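Local coordinates for protein mannitol dehydrogenase (Pseudomonas fluorescens, PDB 1LJ8) that probably catalyses the NAD-dependent interconversion of mannitol and fructose as a long-chain dehydrogenase, at residues Leu119-Pro122 with Glu123-Ile126; Ala431-Cys434 with Gln435-Ser439; Arg332-Asp336 with Leu337-Pro341; Val198-Lys201 with Ala202-Phe206; Lys313-Phe317 with Val318-Met322. All blocks are in the same frame, centred on the assembly; numbering follows the deposited sequence.

Contact 1: residues Leu119-Pro122 with Glu123-Ile126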
loop_
_atom_site.group_PDB
_atom_site.type_symbol
_atom_site.label_atom_id
_atom_site.label_comp_id
_atom_site.label_asym_id
_atom_site.label_seq_id
_atom_site.Cartn_x
_atom_site.Cartn_y
_atom_site.Cartn_z
ATOM N N LEU A 119 20.620 -4.016 -9.325
ATOM C CA LEU A 119 19.435 -4.486 -10.071
ATOM C C LEU A 119 19.821 -5.310 -11.314
ATOM O O LEU A 119 19.036 -6.113 -11.816
ATOM C CB LEU A 119 18.574 -3.295 -10.498
ATOM C CG LEU A 119 17.994 -2.493 -9.318
ATOM C CD1 LEU A 119 17.399 -1.165 -9.867
ATOM C CD2 LEU A 119 16.938 -3.327 -8.572
ATOM N N ALA A 120 21.022 -5.084 -11.831
ATOM C CA ALA A 120 21.487 -5.810 -13.005
ATOM C C ALA A 120 22.349 -7.033 -12.674
ATOM O O ALA A 120 22.820 -7.720 -13.590
ATOM C CB ALA A 120 22.265 -4.822 -13.962
ATOM N N SER A 121 22.542 -7.332 -11.383
ATOM C CA SER A 121 23.371 -8.477 -11.000
ATOM C C SER A 121 22.583 -9.772 -11.272
ATOM O O SER A 121 21.367 -9.868 -11.010
ATOM C CB SER A 121 23.866 -8.374 -9.547
ATOM O OG SER A 121 22.840 -8.497 -8.582
ATOM N N PRO A 122 23.264 -10.785 -11.820
ATOM C CA PRO A 122 22.551 -12.032 -12.132
ATOM C C PRO A 122 21.814 -12.723 -10.992
ATOM O O PRO A 122 20.781 -13.370 -11.250
ATOM C CB PRO A 122 23.629 -12.919 -12.799
ATOM C CG PRO A 122 24.955 -12.365 -12.271
ATOM C CD PRO A 122 24.709 -10.861 -12.149
ATOM N N GLU A 123 22.301 -12.527 -9.759
ATOM C CA GLU A 123 21.703 -13.157 -8.581
ATOM C C GLU A 123 20.334 -12.556 -8.297
ATOM O O GLU A 123 19.478 -13.240 -7.703
ATOM C CB GLU A 123 22.558 -12.964 -7.318
ATOM C CG GLU A 123 23.949 -13.580 -7.386
ATOM C CD GLU A 123 24.842 -12.886 -8.397
ATOM O OE1 GLU A 123 24.666 -11.661 -8.625
ATOM O OE2 GLU A 123 25.740 -13.572 -8.946
ATOM N N ILE A 124 20.146 -11.291 -8.689
ATOM C CA ILE A 124 18.852 -10.621 -8.453
ATOM C C ILE A 124 17.917 -11.084 -9.558
ATOM O O ILE A 124 18.080 -10.751 -10.736
ATOM C CB ILE A 124 18.992 -9.078 -8.471
ATOM C CG1 ILE A 124 19.919 -8.665 -7.319
ATOM C CG2 ILE A 124 17.601 -8.393 -8.400
ATOM C CD1 ILE A 124 19.357 -9.045 -5.929
ATOM N N ARG A 125 16.901 -11.831 -9.142
ATOM C CA ARG A 125 15.952 -12.452 -10.090
ATOM C C ARG A 125 14.532 -11.921 -10.012
ATOM O O ARG A 125 13.713 -12.220 -10.889
ATOM C CB ARG A 125 15.947 -13.988 -9.885
ATOM C CG ARG A 125 17.243 -14.698 -10.376
ATOM C CD ARG A 125 17.524 -15.971 -9.552
ATOM N NE ARG A 125 18.146 -15.602 -8.289
ATOM C CZ ARG A 125 18.295 -16.381 -7.214
ATOM N NH1 ARG A 125 17.841 -17.627 -7.203
ATOM N NH2 ARG A 125 18.953 -15.908 -6.159
ATOM N N ILE A 126 14.261 -11.145 -8.963
ATOM C CA ILE A 126 12.942 -10.511 -8.804
ATOM C C ILE A 126 13.193 -9.102 -8.283
ATOM O O ILE A 126 14.029 -8.923 -7.363
ATOM C CB ILE A 126 12.079 -11.233 -7.716
ATOM C CG1 ILE A 126 11.630 -12.616 -8.216
ATOM C CG2 ILE A 126 10.814 -10.378 -7.401
ATOM C CD1 ILE A 126 11.149 -13.514 -7.046
HETATM O O HOH W 1 24.513 -10.241 -6.590
#

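Contact 2: residues Ala431-Cys434 with Gln435-Ser439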
loop_
_atom_site.group_PDB
_atom_site.type_symbol
_atom_site.label_atom_id
_atom_site.label_comp_id
_atom_site.label_asym_id
_atom_site.label_seq_id
_atom_site.Cartn_x
_atom_site.Cartn_y
_atom_site.Cartn_z
ATOM N N ALA A 431 -0.543 17.741 -1.013
ATOM C CA ALA A 431 -1.289 18.445 0.028
ATOM C C ALA A 431 -1.621 19.895 -0.320
ATOM O O ALA A 431 -2.793 20.324 -0.242
ATOM C CB ALA A 431 -0.516 18.386 1.382
ATOM N N GLU A 432 -0.594 20.656 -0.688
ATOM C CA GLU A 432 -0.798 22.067 -0.998
ATOM C C GLU A 432 -1.871 22.230 -2.071
ATOM O O GLU A 432 -2.819 23.008 -1.909
ATOM C CB GLU A 432 0.529 22.686 -1.436
ATOM C CG GLU A 432 0.405 24.088 -1.952
ATOM C CD GLU A 432 1.631 24.908 -1.589
ATOM O OE1 GLU A 432 2.732 24.312 -1.496
ATOM O OE2 GLU A 432 1.488 26.134 -1.383
ATOM N N PHE A 433 -1.716 21.482 -3.152
ATOM C CA PHE A 433 -2.682 21.481 -4.239
ATOM C C PHE A 433 -4.106 21.116 -3.737
ATOM O O PHE A 433 -5.085 21.807 -4.066
ATOM C CB PHE A 433 -2.242 20.482 -5.309
ATOM C CG PHE A 433 -3.252 20.273 -6.393
ATOM C CD1 PHE A 433 -3.367 21.179 -7.442
ATOM C CD2 PHE A 433 -4.105 19.166 -6.361
ATOM C CE1 PHE A 433 -4.319 20.988 -8.459
ATOM C CE2 PHE A 433 -5.054 18.959 -7.355
ATOM C CZ PHE A 433 -5.168 19.871 -8.420
ATOM N N CYS A 434 -4.241 20.048 -2.952
ATOM C CA CYS A 434 -5.589 19.662 -2.499
ATOM C C CYS A 434 -6.208 20.674 -1.521
ATOM O O CYS A 434 -7.388 20.952 -1.594
ATOM C CB CYS A 434 -5.582 18.259 -1.865
ATOM S SG CYS A 434 -5.111 16.929 -3.072
ATOM N N GLN A 435 -5.421 21.216 -0.595
ATOM C CA GLN A 435 -5.976 22.201 0.320
ATOM C C GLN A 435 -6.452 23.419 -0.463
ATOM O O GLN A 435 -7.443 24.072 -0.091
ATOM C CB GLN A 435 -4.926 22.600 1.365
ATOM C CG GLN A 435 -4.666 21.475 2.385
ATOM C CD GLN A 435 -4.099 22.013 3.689
ATOM O OE1 GLN A 435 -2.996 22.565 3.706
ATOM N NE2 GLN A 435 -4.861 21.874 4.786
ATOM N N GLY A 436 -5.749 23.720 -1.554
ATOM C CA GLY A 436 -6.133 24.848 -2.389
ATOM C C GLY A 436 -7.544 24.697 -2.949
ATOM O O GLY A 436 -8.301 25.662 -2.997
ATOM N N LEU A 437 -7.909 23.473 -3.344
ATOM C CA LEU A 437 -9.220 23.181 -3.926
ATOM C C LEU A 437 -10.379 23.439 -2.954
ATOM O O LEU A 437 -11.531 23.574 -3.392
ATOM C CB LEU A 437 -9.287 21.702 -4.349
ATOM C CG LEU A 437 -8.173 21.161 -5.254
ATOM C CD1 LEU A 437 -8.172 19.627 -5.266
ATOM C CD2 LEU A 437 -8.382 21.730 -6.664
ATOM N N VAL A 438 -10.104 23.461 -1.652
ATOM C CA VAL A 438 -11.188 23.681 -0.696
ATOM C C VAL A 438 -11.123 25.010 0.065
ATOM O O VAL A 438 -11.719 25.158 1.121
ATOM C CB VAL A 438 -11.285 22.501 0.315
ATOM C CG1 VAL A 438 -11.420 21.202 -0.439
ATOM C CG2 VAL A 438 -10.049 22.454 1.222
ATOM N N SER A 439 -10.429 25.985 -0.505
ATOM C CA SER A 439 -10.303 27.292 0.131
ATOM C C SER A 439 -11.619 28.111 0.099
ATOM O O SER A 439 -11.833 29.004 0.929
ATOM C CB SER A 439 -9.164 28.061 -0.538
ATOM O OG SER A 439 -9.482 28.350 -1.880
#

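Contact 3: residues Arg332-Asp336 with Leu337-Pro341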
loop_
_atom_site.group_PDB
_atom_site.type_symbol
_atom_site.label_atom_id
_atom_site.label_comp_id
_atom_site.label_asym_id
_atom_site.label_seq_id
_atom_site.Cartn_x
_atom_site.Cartn_y
_atom_site.Cartn_z
ATOM N N ARG A 332 -20.872 -1.266 6.957
ATOM C CA ARG A 332 -21.632 -2.421 6.478
ATOM C C ARG A 332 -22.558 -2.044 5.330
ATOM O O ARG A 332 -22.694 -2.795 4.354
ATOM C CB ARG A 332 -22.452 -3.048 7.618
ATOM C CG ARG A 332 -21.650 -3.766 8.665
ATOM C CD ARG A 332 -22.603 -4.583 9.538
ATOM N NE ARG A 332 -21.958 -5.161 10.722
ATOM C CZ ARG A 332 -21.253 -6.297 10.741
ATOM N NH1 ARG A 332 -21.071 -7.008 9.633
ATOM N NH2 ARG A 332 -20.760 -6.736 11.895
ATOM N N ALA A 333 -23.184 -0.875 5.426
ATOM C CA ALA A 333 -24.088 -0.450 4.345
ATOM C C ALA A 333 -23.279 -0.201 3.058
ATOM O O ALA A 333 -23.680 -0.580 1.966
ATOM C CB ALA A 333 -24.832 0.827 4.748
ATOM N N TYR A 334 -22.136 0.473 3.192
ATOM C CA TYR A 334 -21.293 0.721 2.032
ATOM C C TYR A 334 -20.848 -0.608 1.401
ATOM O O TYR A 334 -20.961 -0.795 0.158
ATOM C CB TYR A 334 -20.062 1.570 2.443
ATOM C CG TYR A 334 -19.097 1.820 1.318
ATOM C CD1 TYR A 334 -19.387 2.757 0.327
ATOM C CD2 TYR A 334 -17.881 1.132 1.243
ATOM C CE1 TYR A 334 -18.512 3.001 -0.713
ATOM C CE2 TYR A 334 -16.965 1.404 0.194
ATOM C CZ TYR A 334 -17.305 2.341 -0.775
ATOM O OH TYR A 334 -16.481 2.645 -1.837
HETATM N N MSE A 335 -20.359 -1.549 2.225
HETATM C CA MSE A 335 -19.893 -2.858 1.714
HETATM C C MSE A 335 -21.058 -3.674 1.100
HETATM O O MSE A 335 -20.944 -4.221 -0.000
HETATM C CB MSE A 335 -19.280 -3.715 2.835
HETATM C CG MSE A 335 -17.953 -3.192 3.315
HETATM SE SE MSE A 335 -17.020 -4.533 4.381
HETATM C CE MSE A 335 -18.315 -4.783 5.807
ATOM N N ASP A 336 -22.165 -3.749 1.829
ATOM C CA ASP A 336 -23.289 -4.565 1.363
ATOM C C ASP A 336 -24.085 -4.016 0.201
ATOM O O ASP A 336 -24.438 -4.764 -0.716
ATOM C CB ASP A 336 -24.299 -4.834 2.496
ATOM C CG ASP A 336 -23.724 -5.651 3.628
ATOM O OD1 ASP A 336 -22.730 -6.379 3.450
ATOM O OD2 ASP A 336 -24.276 -5.574 4.743
ATOM N N LEU A 337 -24.356 -2.712 0.216
ATOM C CA LEU A 337 -25.215 -2.140 -0.824
ATOM C C LEU A 337 -24.507 -1.503 -2.001
ATOM O O LEU A 337 -25.029 -1.491 -3.120
ATOM C CB LEU A 337 -26.126 -1.092 -0.211
ATOM C CG LEU A 337 -26.924 -1.555 1.018
ATOM C CD1 LEU A 337 -27.603 -0.350 1.654
ATOM C CD2 LEU A 337 -27.957 -2.615 0.582
ATOM N N ASP A 338 -23.299 -0.987 -1.764
ATOM C CA ASP A 338 -22.608 -0.293 -2.846
ATOM C C ASP A 338 -21.539 -1.109 -3.533
ATOM O O ASP A 338 -21.502 -1.149 -4.765
ATOM C CB ASP A 338 -22.010 1.044 -2.331
ATOM C CG ASP A 338 -23.086 1.983 -1.737
ATOM O OD1 ASP A 338 -24.245 1.921 -2.232
ATOM O OD2 ASP A 338 -22.784 2.779 -0.798
ATOM N N VAL A 339 -20.695 -1.779 -2.751
ATOM C CA VAL A 339 -19.601 -2.543 -3.351
ATOM C C VAL A 339 -19.943 -3.973 -3.764
ATOM O O VAL A 339 -19.639 -4.381 -4.873
ATOM C CB VAL A 339 -18.354 -2.589 -2.352
ATOM C CG1 VAL A 339 -17.204 -3.430 -2.968
ATOM C CG2 VAL A 339 -17.901 -1.120 -2.020
ATOM N N THR A 340 -20.566 -4.727 -2.862
ATOM C CA THR A 340 -20.828 -6.144 -3.129
ATOM C C THR A 340 -21.465 -6.480 -4.459
ATOM O O THR A 340 -20.981 -7.378 -5.170
ATOM C CB THR A 340 -21.627 -6.792 -1.931
ATOM O OG1 THR A 340 -20.788 -6.807 -0.762
ATOM C CG2 THR A 340 -22.001 -8.239 -2.259
ATOM N N PRO A 341 -22.526 -5.762 -4.853
ATOM C CA PRO A 341 -23.167 -6.081 -6.149
ATOM C C PRO A 341 -22.252 -5.894 -7.354
ATOM O O PRO A 341 -22.576 -6.342 -8.468
ATOM C CB PRO A 341 -24.338 -5.087 -6.235
ATOM C CG PRO A 341 -24.653 -4.724 -4.799
ATOM C CD PRO A 341 -23.223 -4.643 -4.176
#

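Contact 4: residues Val198-Lys201 with Ala202-Phe206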
loop_
_atom_site.group_PDB
_atom_site.type_symbol
_atom_site.label_atom_id
_atom_site.label_comp_id
_atom_site.label_asym_id
_atom_site.label_seq_id
_atom_site.Cartn_x
_atom_site.Cartn_y
_atom_site.Cartn_z
ATOM N N VAL A 198 -0.966 -3.126 -14.146
ATOM C CA VAL A 198 -0.653 -1.688 -14.084
ATOM C C VAL A 198 0.875 -1.501 -14.192
ATOM O O VAL A 198 1.346 -0.616 -14.951
ATOM C CB VAL A 198 -1.191 -1.038 -12.773
ATOM C CG1 VAL A 198 -0.711 0.454 -12.652
ATOM C CG2 VAL A 198 -2.746 -0.995 -12.814
ATOM N N THR A 199 1.631 -2.324 -13.464
ATOM C CA THR A 199 3.116 -2.238 -13.509
ATOM C C THR A 199 3.584 -2.466 -14.949
ATOM O O THR A 199 4.428 -1.729 -15.475
ATOM C CB THR A 199 3.767 -3.300 -12.615
ATOM O OG1 THR A 199 3.296 -3.116 -11.266
ATOM C CG2 THR A 199 5.336 -3.165 -12.639
ATOM N N ARG A 200 3.027 -3.494 -15.584
ATOM C CA ARG A 200 3.349 -3.779 -16.982
ATOM C C ARG A 200 3.011 -2.602 -17.892
ATOM O O ARG A 200 3.861 -2.176 -18.689
ATOM C CB ARG A 200 2.575 -5.010 -17.465
ATOM C CG ARG A 200 2.870 -5.386 -18.929
ATOM C CD ARG A 200 2.163 -6.708 -19.217
ATOM N NE ARG A 200 2.221 -7.103 -20.616
ATOM C CZ ARG A 200 1.411 -6.627 -21.561
ATOM N NH1 ARG A 200 0.462 -5.731 -21.272
ATOM N NH2 ARG A 200 1.569 -7.038 -22.812
ATOM N N LYS A 201 1.794 -2.052 -17.771
ATOM C CA LYS A 201 1.388 -0.946 -18.633
ATOM C C LYS A 201 2.282 0.276 -18.486
ATOM O O LYS A 201 2.675 0.915 -19.486
ATOM C CB LYS A 201 -0.057 -0.534 -18.343
ATOM C CG LYS A 201 -0.611 0.448 -19.360
ATOM C CD LYS A 201 -2.016 0.850 -18.900
ATOM C CE LYS A 201 -2.811 1.521 -20.014
ATOM N NZ LYS A 201 -4.059 2.077 -19.427
ATOM N N ALA A 202 2.612 0.591 -17.235
ATOM C CA ALA A 202 3.451 1.725 -16.955
ATOM C C ALA A 202 4.876 1.538 -17.468
ATOM O O ALA A 202 5.414 2.450 -18.136
ATOM C CB ALA A 202 3.458 1.986 -15.446
ATOM N N LEU A 203 5.500 0.394 -17.139
ATOM C CA LEU A 203 6.880 0.168 -17.584
ATOM C C LEU A 203 6.969 0.144 -19.098
ATOM O O LEU A 203 7.884 0.754 -19.673
ATOM C CB LEU A 203 7.459 -1.105 -16.988
ATOM C CG LEU A 203 8.946 -1.322 -17.304
ATOM C CD1 LEU A 203 9.847 -0.171 -16.807
ATOM C CD2 LEU A 203 9.338 -2.650 -16.676
ATOM N N LEU A 204 6.003 -0.501 -19.758
ATOM C CA LEU A 204 6.028 -0.544 -21.222
ATOM C C LEU A 204 5.827 0.827 -21.821
ATOM O O LEU A 204 6.515 1.181 -22.801
ATOM C CB LEU A 204 4.956 -1.507 -21.773
ATOM C CG LEU A 204 5.226 -2.992 -21.500
ATOM C CD1 LEU A 204 4.078 -3.815 -22.164
ATOM C CD2 LEU A 204 6.588 -3.436 -22.071
ATOM N N ALA A 205 4.914 1.619 -21.264
ATOM C CA ALA A 205 4.668 2.969 -21.792
ATOM C C ALA A 205 5.936 3.813 -21.653
ATOM O O ALA A 205 6.336 4.568 -22.567
ATOM C CB ALA A 205 3.553 3.626 -21.055
ATOM N N PHE A 206 6.597 3.660 -20.514
ATOM C CA PHE A 206 7.828 4.400 -20.285
ATOM C C PHE A 206 8.917 3.937 -21.263
ATOM O O PHE A 206 9.598 4.756 -21.858
ATOM C CB PHE A 206 8.303 4.184 -18.837
ATOM C CG PHE A 206 9.549 4.950 -18.504
ATOM C CD1 PHE A 206 9.476 6.270 -18.057
ATOM C CD2 PHE A 206 10.779 4.343 -18.625
ATOM C CE1 PHE A 206 10.640 6.974 -17.734
ATOM C CE2 PHE A 206 11.956 5.037 -18.298
ATOM C CZ PHE A 206 11.880 6.336 -17.859
#

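Contact 5: residues Lys313-Phe317 with Val318-Met322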
loop_
_atom_site.group_PDB
_atom_site.type_symbol
_atom_site.label_atom_id
_atom_site.label_comp_id
_atom_site.label_asym_id
_atom_site.label_seq_id
_atom_site.Cartn_x
_atom_site.Cartn_y
_atom_site.Cartn_z
ATOM N N LYS A 313 -14.307 13.499 13.239
ATOM C CA LYS A 313 -14.997 13.274 14.502
ATOM C C LYS A 313 -14.014 13.385 15.677
ATOM O O LYS A 313 -14.425 13.633 16.826
ATOM C CB LYS A 313 -15.667 11.911 14.481
ATOM C CG LYS A 313 -16.457 11.565 15.734
ATOM C CD LYS A 313 -17.578 12.611 16.045
ATOM C CE LYS A 313 -18.265 12.271 17.380
ATOM N NZ LYS A 313 -19.374 13.258 17.684
ATOM N N GLY A 314 -12.723 13.255 15.380
ATOM C CA GLY A 314 -11.721 13.342 16.438
ATOM C C GLY A 314 -11.087 11.990 16.761
ATOM O O GLY A 314 -10.183 11.918 17.622
ATOM N N TYR A 315 -11.521 10.915 16.114
ATOM C CA TYR A 315 -10.902 9.606 16.387
ATOM C C TYR A 315 -9.518 9.622 15.766
ATOM O O TYR A 315 -9.249 10.423 14.838
ATOM C CB TYR A 315 -11.709 8.467 15.768
ATOM C CG TYR A 315 -13.107 8.327 16.314
ATOM C CD1 TYR A 315 -14.182 8.046 15.473
ATOM C CD2 TYR A 315 -13.351 8.426 17.683
ATOM C CE1 TYR A 315 -15.470 7.867 15.981
ATOM C CE2 TYR A 315 -14.638 8.252 18.209
ATOM C CZ TYR A 315 -15.688 7.981 17.354
ATOM O OH TYR A 315 -16.962 7.889 17.879
ATOM N N ARG A 316 -8.627 8.767 16.279
ATOM C CA ARG A 316 -7.267 8.714 15.713
ATOM C C ARG A 316 -6.814 7.295 15.362
ATOM O O ARG A 316 -5.762 7.116 14.740
ATOM C CB ARG A 316 -6.258 9.397 16.669
ATOM C CG ARG A 316 -6.345 10.953 16.652
ATOM C CD ARG A 316 -6.061 11.558 15.282
ATOM N NE ARG A 316 -6.077 13.041 15.221
ATOM C CZ ARG A 316 -7.149 13.798 14.962
ATOM N NH1 ARG A 316 -8.334 13.239 14.742
ATOM N NH2 ARG A 316 -7.018 15.121 14.868
ATOM N N PHE A 317 -7.582 6.281 15.760
ATOM C CA PHE A 317 -7.244 4.884 15.424
ATOM C C PHE A 317 -8.408 4.190 14.781
ATOM O O PHE A 317 -9.570 4.534 15.051
ATOM C CB PHE A 317 -6.856 4.088 16.674
ATOM C CG PHE A 317 -5.651 4.639 17.328
ATOM C CD1 PHE A 317 -5.771 5.627 18.319
ATOM C CD2 PHE A 317 -4.386 4.241 16.909
ATOM C CE1 PHE A 317 -4.644 6.207 18.887
ATOM C CE2 PHE A 317 -3.250 4.815 17.465
ATOM C CZ PHE A 317 -3.374 5.799 18.457
ATOM N N VAL A 318 -8.102 3.208 13.943
ATOM C CA VAL A 318 -9.146 2.459 13.262
ATOM C C VAL A 318 -10.088 1.753 14.250
ATOM O O VAL A 318 -11.308 1.771 14.050
ATOM C CB VAL A 318 -8.527 1.407 12.290
ATOM C CG1 VAL A 318 -9.619 0.557 11.653
ATOM C CG2 VAL A 318 -7.737 2.169 11.186
ATOM N N HIS A 319 -9.554 1.173 15.323
ATOM C CA HIS A 319 -10.442 0.473 16.256
ATOM C C HIS A 319 -11.425 1.393 16.947
ATOM O O HIS A 319 -12.490 0.932 17.363
ATOM C CB HIS A 319 -9.665 -0.330 17.318
ATOM C CG HIS A 319 -8.840 0.508 18.248
ATOM N ND1 HIS A 319 -7.547 0.902 17.960
ATOM C CD2 HIS A 319 -9.100 0.961 19.500
ATOM C CE1 HIS A 319 -7.044 1.557 18.993
ATOM N NE2 HIS A 319 -7.966 1.602 19.943
ATOM N N GLU A 320 -11.084 2.677 17.061
ATOM C CA GLU A 320 -11.996 3.655 17.692
ATOM C C GLU A 320 -13.223 3.830 16.828
ATOM O O GLU A 320 -14.329 3.937 17.356
ATOM C CB GLU A 320 -11.332 4.997 17.865
ATOM C CG GLU A 320 -10.267 4.904 18.943
ATOM C CD GLU A 320 -9.491 6.153 19.114
ATOM O OE1 GLU A 320 -9.430 6.991 18.196
ATOM O OE2 GLU A 320 -8.886 6.294 20.197
ATOM N N THR A 321 -13.042 3.879 15.507
ATOM C CA THR A 321 -14.214 3.993 14.642
ATOM C C THR A 321 -15.054 2.726 14.759
ATOM O O THR A 321 -16.278 2.785 14.680
ATOM C CB THR A 321 -13.864 4.194 13.131
ATOM O OG1 THR A 321 -13.285 2.982 12.579
ATOM C CG2 THR A 321 -12.936 5.408 12.968
HETATM N N MSE A 322 -14.422 1.571 14.988
HETATM C CA MSE A 322 -15.187 0.352 15.101
HETATM C C MSE A 322 -15.914 0.275 16.440
HETATM O O MSE A 322 -16.804 -0.591 16.579
HETATM C CB MSE A 322 -14.303 -0.890 14.927
HETATM C CG MSE A 322 -13.718 -1.035 13.534
HETATM SE SE MSE A 322 -15.111 -1.325 12.122
HETATM C CE MSE A 322 -15.279 0.380 11.669
#

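Contact 1: residues Leu119-Pro122 with Glu123-Ile126
A type I beta turn from S121 to I124 joins helix 112-119 to strand 126-129 in the Rossmann domain, a worked case of a helix-to-strand link folded on itself. It is closed by I124 N bonding to S121 O at 3.0 Å. Side chains gather round this closure. S121 OG sits between its own backbone N and carbonyl carbon (chi1 68°), which brings it to 3.2 Å from I124 CG1 while it also bonds to K118 O; a water bridges this hydroxyl to E123 OE1. The P122 ring and the E123 side chain run side by side, and a bend at chi2 brings E123 OE2 to within 3.6 Å of P122 CG. Past the turn, R125 curls back through chi3 (-80°) and grips E123 O side-on: NE at 2.8 Å and NH2 at 3.1 Å both bond to this one oxygen, which lies in the guanidinium plane. An alanine here would remove both donors and is likely to leave E123 O without its side-chain partners and D57 without its salt-bridge mate. Around the turn, L119 packs on F168 and A172 of helix 165-178, I124 rests on Q27 and A30 of strand 27-32, and R176 of the same helix 165-178 donates to L119 O.

Contact 2: residues Ala431-Cys434 with Gln435-Ser439
L437 and F433 meet across the last turn of helix 431-437 in the C-terminal domain, and the leucine can be followed outward as an example of a side chain lying back along its own helix. Its CB starts 3.4 Å from C434 O. With CG beside the backbone N and anti to the carbonyl carbon (chi1 -52°), the chain turns back toward the preceding turn, and CG comes to 3.4 Å from F433 O. There it forks: CD1 reaches 3.8 Å from F433 CE2 and also touches the C434 backbone at CA, while CD2 approaches F433 CZ at 4.1 Å. Both methyls thus meet the CE2-CZ end of the ring, CD1 obliquely. The ring is swung there because F433 CG is anti to its own N (chi1 173°). V451 packs against both side chains, L448 adds to the leucine, and R430 makes a cation-pi contact with the ring.

On the polar side, Q435 N bonds almost straight to A431 O at 2.8 Å, and the side-chain NE2 of Q435 donates to L414 O. After G436 N to E432 O the regular pattern fades: L437 N makes weak bonds to both F433 O and C434 O, as is common where a helix runs out. The final link is made by S439, whose OG donates to G436 O at 3.1 Å, an oxygen that also accepts from S439 N.

Contact 3: residues Arg332-Asp336 with Leu337-Pro341
The Y334 ring carries V339 CG2 over one face, a CH-pi contact with the methyl 3.9 Å from the ring centroid and 30° off the normal, near the end of helix 325-339. D338 comes to the same ring obliquely: its OD2 lies 3.6 Å from CD1 of Y334, with the carboxylate plane turned 76° from the ring. This carboxylate is held by a salt bridge from OD2 to R402. The helix has a wider pi-type turn here, in which Y334 O accepts from the N-H groups both four and five residues on. V339 N arrives at 3.1 Å, nearly along the C=O direction, whereas D338 N at 3.0 Å comes from above the carbonyl plane, and one oxygen thus takes two donors. The valine methyl faces the ring through CG2, since CG1 is anti to the backbone N (chi1 179°). Outside, T389 of helix 387-396 touches both Y334 and V339, and selenomethionine M335 packs against L298 and L358. One residue further on, the doubling recurs at the carbonyl of M335: T340 N bonds to M335 O at 2.9 Å, and T340 OG1, itself also bonded to K355, donates to that same oxygen at 2.7 Å.

Contact 4: residues Val198-Lys201 with Ala202-Phe206
Four backbone bonds link V198-K201 to A202-F206, each joining a carbonyl to the N-H four residues on: A202 N to V198 O, L203 N to T199 O, L204 N to R200 O and A205 N to K201 O. The second is the straightest, with L203 N 2.9 Å from T199 O at 170°. Two side chains extend the polar pattern to partners further off: T199 OG1 bonds back to N195 O, one turn earlier, and the fully extended K201 carries NZ to G143 O.

The repeat is that of a plain alpha helix, 195-210, in the Rossmann domain, and the residues that share one of its flanks show how a charged side chain can be packed flat. R200 runs out extended from CG to NE, starting with CG anti to the backbone N (chi1 -179°), and chi4 of -81° turns its guanidinium out of line with the chain. L204 CD1 then lies over the centre of one guanidinium face, 3.9 Å above the plane, and the same methyl touches R200 CG at 3.8 Å. Nearer the axis, L204 CG sits 3.2 Å from R200 O.

Round the helix, A202 CB comes to 3.4 Å from V198 O. Helix 212-221 packs on the arginine and leucine through K219, with H215 and I218 adding to the leucine, while A202 and L203 meet F166, I169 and C170 of helix 165-178. Near the start of the segment, T199 lies about 7 Å, side chain to side chain, from the NAD-binding D190.

Contact 5: residues Lys313-Phe317 with Val318-Met322
E320 OE1 takes two backbone N-H groups at once. R316 N bonds to it at 2.7 Å, almost straight (172°) and nearly along the C-O axis, while F317 N approaches at 3.1 Å from well above the carboxylate plane. The carboxylate also meets the F317 ring near its edge, with E320 OE2 3.7 Å from F317 CD1. F317 is at the N-cap position of helix 318-322, and E320, three residues on, turns its carboxylate back to the N-H groups of R316 and F317; a weak backbone bond runs from E320 N to F317 O. A leucine here would lack the carboxylate and is likely to leave those two N-H groups without their shared acceptor.

Further out, the Y315 ring is sandwiched: K313 CG lies over one face, and E320 O over the centre of the other, 4.2 Å above it. The F317 and H319 rings lie near parallel but slid apart, with centroids separated by 5.6 Å. Behind this, G314, with positive phi, is the C-prime residue of a Schellman motif ending helix 289-313, Y315 OH bonds to D324, and R316 NH2 is fixed by a salt bridge to D418.

Overall arrangement
Contacts 1 and 4 belong to the Rossmann domain, and both reach helix 165-178; contacts 2, 3 and 5 lie in the C-terminal domain. All are partly buried: contacts 3 and 4 each have four buried residues, and contact 5 has none exposed among those that touch. Contact 4 is a mid-helix pattern of unbroken backbone bonds, whereas the others mark places where regular structure starts, stops or widens: a beta turn in contact 1, a fading helix end in contact 2, a pi-type turn in contact 3, an N-cap in contact 5. There carbonyls or a carboxylate take paired donors. Contacts 3 and 5 sit on successive helices, nearest atoms about 7 Å apart, while contacts 1 and 3 lie on opposite sides of the chain's centre.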